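Local coordinates for protein probable acetyltransferase (Bacillus subtilis, PDB 1NSL) that is a putative GNAT-family N-acetyltransferase that may transfer acetyl groups to the N-termini of ribosomal proteins, at residues Y121-L126 with L175-W180. Numbering follows the deposited sequence.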
loop_
_atom_site.group_PDB
_atom_site.type_symbol
_atom_site.label_atom_id
_atom_site.label_comp_id
_atom_site.label_asym_id
_atom_site.label_seq_id
_atom_site.Cartn_x
_atom_site.Cartn_y
_atom_site.Cartn_z
ATOM N N TYR C 121 6.533 22.539 22.650
ATOM C CA TYR C 121 5.718 21.455 22.207
ATOM C C TYR C 121 6.415 20.162 22.485
ATOM O O TYR C 121 5.808 19.196 22.916
ATOM C CB TYR C 121 5.495 21.572 20.709
ATOM C CG TYR C 121 4.864 20.359 20.098
ATOM C CD1 TYR C 121 3.496 20.122 20.226
ATOM C CD2 TYR C 121 5.630 19.446 19.366
ATOM C CE1 TYR C 121 2.906 19.009 19.647
ATOM C CE2 TYR C 121 5.042 18.317 18.793
ATOM C CZ TYR C 121 3.680 18.102 18.935
ATOM O OH TYR C 121 3.089 16.980 18.357
ATOM N N ALA C 122 7.707 20.130 22.239
ATOM C CA ALA C 122 8.382 18.876 22.397
ATOM C C ALA C 122 8.304 18.481 23.840
ATOM O O ALA C 122 7.956 17.345 24.135
ATOM C CB ALA C 122 9.730 19.014 22.004
ATOM N N PHE C 123 8.590 19.416 24.755
ATOM C CA PHE C 123 8.612 19.103 26.187
ATOM C C PHE C 123 7.265 19.069 26.864
ATOM O O PHE C 123 7.143 18.468 27.935
ATOM C CB PHE C 123 9.460 20.105 26.960
ATOM C CG PHE C 123 10.938 19.995 26.716
ATOM C CD1 PHE C 123 11.569 18.771 26.555
ATOM C CD2 PHE C 123 11.707 21.111 26.636
ATOM C CE1 PHE C 123 12.934 18.708 26.319
ATOM C CE2 PHE C 123 13.034 21.023 26.421
ATOM C CZ PHE C 123 13.639 19.834 26.273
ATOM N N GLU C 124 6.238 19.716 26.329
ATOM C CA GLU C 124 4.963 19.739 27.091
ATOM C C GLU C 124 3.815 19.068 26.373
ATOM O O GLU C 124 2.680 19.374 26.664
ATOM C CB GLU C 124 4.510 21.177 27.347
ATOM C CG GLU C 124 5.028 21.884 28.590
ATOM C CD GLU C 124 4.681 23.391 28.611
ATOM O OE1 GLU C 124 3.881 23.889 27.773
ATOM O OE2 GLU C 124 5.217 24.112 29.471
ATOM N N GLU C 125 4.080 18.197 25.411
ATOM C CA GLU C 125 3.004 17.557 24.653
ATOM C C GLU C 125 3.443 16.181 24.188
ATOM O O GLU C 125 2.708 15.222 24.296
ATOM C CB GLU C 125 2.636 18.408 23.434
ATOM C CG GLU C 125 2.050 19.771 23.772
ATOM C CD GLU C 125 0.573 19.691 24.176
ATOM O OE1 GLU C 125 -0.186 18.918 23.538
ATOM O OE2 GLU C 125 0.158 20.396 25.129
ATOM N N LEU C 126 4.624 16.069 23.605
ATOM C CA LEU C 126 5.071 14.733 23.276
ATOM C C LEU C 126 5.705 14.265 24.566
ATOM O O LEU C 126 6.016 13.067 24.730
ATOM C CB LEU C 126 6.046 14.709 22.126
ATOM C CG LEU C 126 5.565 15.473 20.912
ATOM C CD1 LEU C 126 6.615 15.418 19.791
ATOM C CD2 LEU C 126 4.258 14.945 20.446
ATOM N N LEU C 175 19.180 19.635 25.027
ATOM C CA LEU C 175 18.517 20.318 26.070
ATOM C C LEU C 175 17.701 19.282 26.858
ATOM O O LEU C 175 16.915 18.529 26.296
ATOM C CB LEU C 175 17.671 21.431 25.459
ATOM C CG LEU C 175 16.755 22.189 26.431
ATOM C CD1 LEU C 175 17.445 22.562 27.731
ATOM C CD2 LEU C 175 16.191 23.410 25.775
ATOM N N LEU C 176 17.918 19.210 28.173
ATOM C CA LEU C 176 17.176 18.226 28.923
ATOM C C LEU C 176 15.995 18.880 29.530
ATOM O O LEU C 176 16.137 19.879 30.167
ATOM C CB LEU C 176 18.033 17.598 29.973
ATOM C CG LEU C 176 19.328 17.036 29.422
ATOM C CD1 LEU C 176 19.755 15.852 30.207
ATOM C CD2 LEU C 176 19.176 16.615 27.998
ATOM N N LYS C 177 14.819 18.310 29.342
ATOM C CA LYS C 177 13.589 18.893 29.880
ATOM C C LYS C 177 13.621 19.357 31.334
ATOM O O LYS C 177 12.808 20.174 31.699
ATOM C CB LYS C 177 12.403 17.946 29.699
ATOM C CG LYS C 177 11.169 18.381 30.481
ATOM C CD LYS C 177 10.028 17.439 30.281
ATOM C CE LYS C 177 8.717 18.004 30.835
ATOM N NZ LYS C 177 7.523 17.157 30.440
ATOM N N ARG C 178 14.509 18.831 32.171
ATOM C CA ARG C 178 14.638 19.366 33.516
ATOM C C ARG C 178 15.542 20.618 33.585
ATOM O O ARG C 178 15.820 21.111 34.676
ATOM C CB ARG C 178 15.158 18.308 34.473
ATOM C CG ARG C 178 16.638 18.052 34.383
ATOM C CD ARG C 178 17.105 16.733 35.019
ATOM N NE ARG C 178 18.550 16.607 34.847
ATOM C CZ ARG C 178 19.171 15.759 34.009
ATOM N NH1 ARG C 178 18.481 14.864 33.284
ATOM N NH2 ARG C 178 20.505 15.794 33.938
ATOM N N GLU C 179 16.034 21.125 32.448
ATOM C CA GLU C 179 16.818 22.346 32.497
ATOM C C GLU C 179 15.985 23.459 31.887
ATOM O O GLU C 179 16.461 24.287 31.117
ATOM C CB GLU C 179 18.164 22.203 31.805
ATOM C CG GLU C 179 18.805 20.828 31.884
ATOM C CD GLU C 179 19.924 20.630 30.839
ATOM O OE1 GLU C 179 20.569 19.568 30.764
ATOM O OE2 GLU C 179 20.174 21.532 30.032
ATOM N N TRP C 180 14.732 23.512 32.310
ATOM C CA TRP C 180 13.743 24.377 31.684
ATOM C C TRP C 180 12.705 24.662 32.750
ATOM O O TRP C 180 12.817 24.160 33.889
ATOM C CB TRP C 180 13.119 23.555 30.565
ATOM C CG TRP C 180 12.496 24.297 29.454
ATOM C CD1 TRP C 180 13.084 25.258 28.653
ATOM C CD2 TRP C 180 11.166 24.144 28.969
ATOM N NE1 TRP C 180 12.194 25.693 27.696
ATOM C CE2 TRP C 180 11.002 25.048 27.889
ATOM C CE3 TRP C 180 10.071 23.376 29.373
ATOM C CZ2 TRP C 180 9.810 25.209 27.236
ATOM C CZ3 TRP C 180 8.888 23.510 28.714
ATOM C CH2 TRP C 180 8.758 24.422 27.653
#
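The Phe123 ring carries the start of the Lys177 side chain over one face and meets the carbonyl oxygen of Leu175 at its edge, in plane. The evidence for a CH-pi contact is Lys177 CB, which sits over the ring face 3.8 Å from the Phe123 ring centroid. At the edge, Phe123 CZ lies 3.5 Å from Leu175 O, while CE2 touches CG of Leu175. Trp180 adds a third neighbour: one face of its indole receives Phe123 CD2, 3.9 Å from Trp180 CD2, but with planes at 56° the pair is oblique. The carboxylate of Glu124 approaches the same indole obliquely, its OE2 3.8 Å from Trp180 CZ3, and the two side chains cross at about a right angle. Lys177 then continues as an extended chain, CG anti to the backbone N (chi1 169°), past the phenyl ring to the helix backbone, where NZ donates to Phe123 O at 2.9 Å; the C=O...N angle of 167° puts the donor nearly along the carbonyl axis. An alanine in place of Phe123 would probably open a gap between Leu175, Lys177 and Trp180 and leave the indole freer to turn. A type I turn from Leu176 to Glu179 leads to Trp180, and Arg178 and Glu179 form salt bridges to Asp159 and Arg158 of a second subunit. The contact thus joins the C-terminal end of helix 110-124 to the end of strand 166-176 and the chain that follows it, as helix packs on mixed sheet in the GNAT fold.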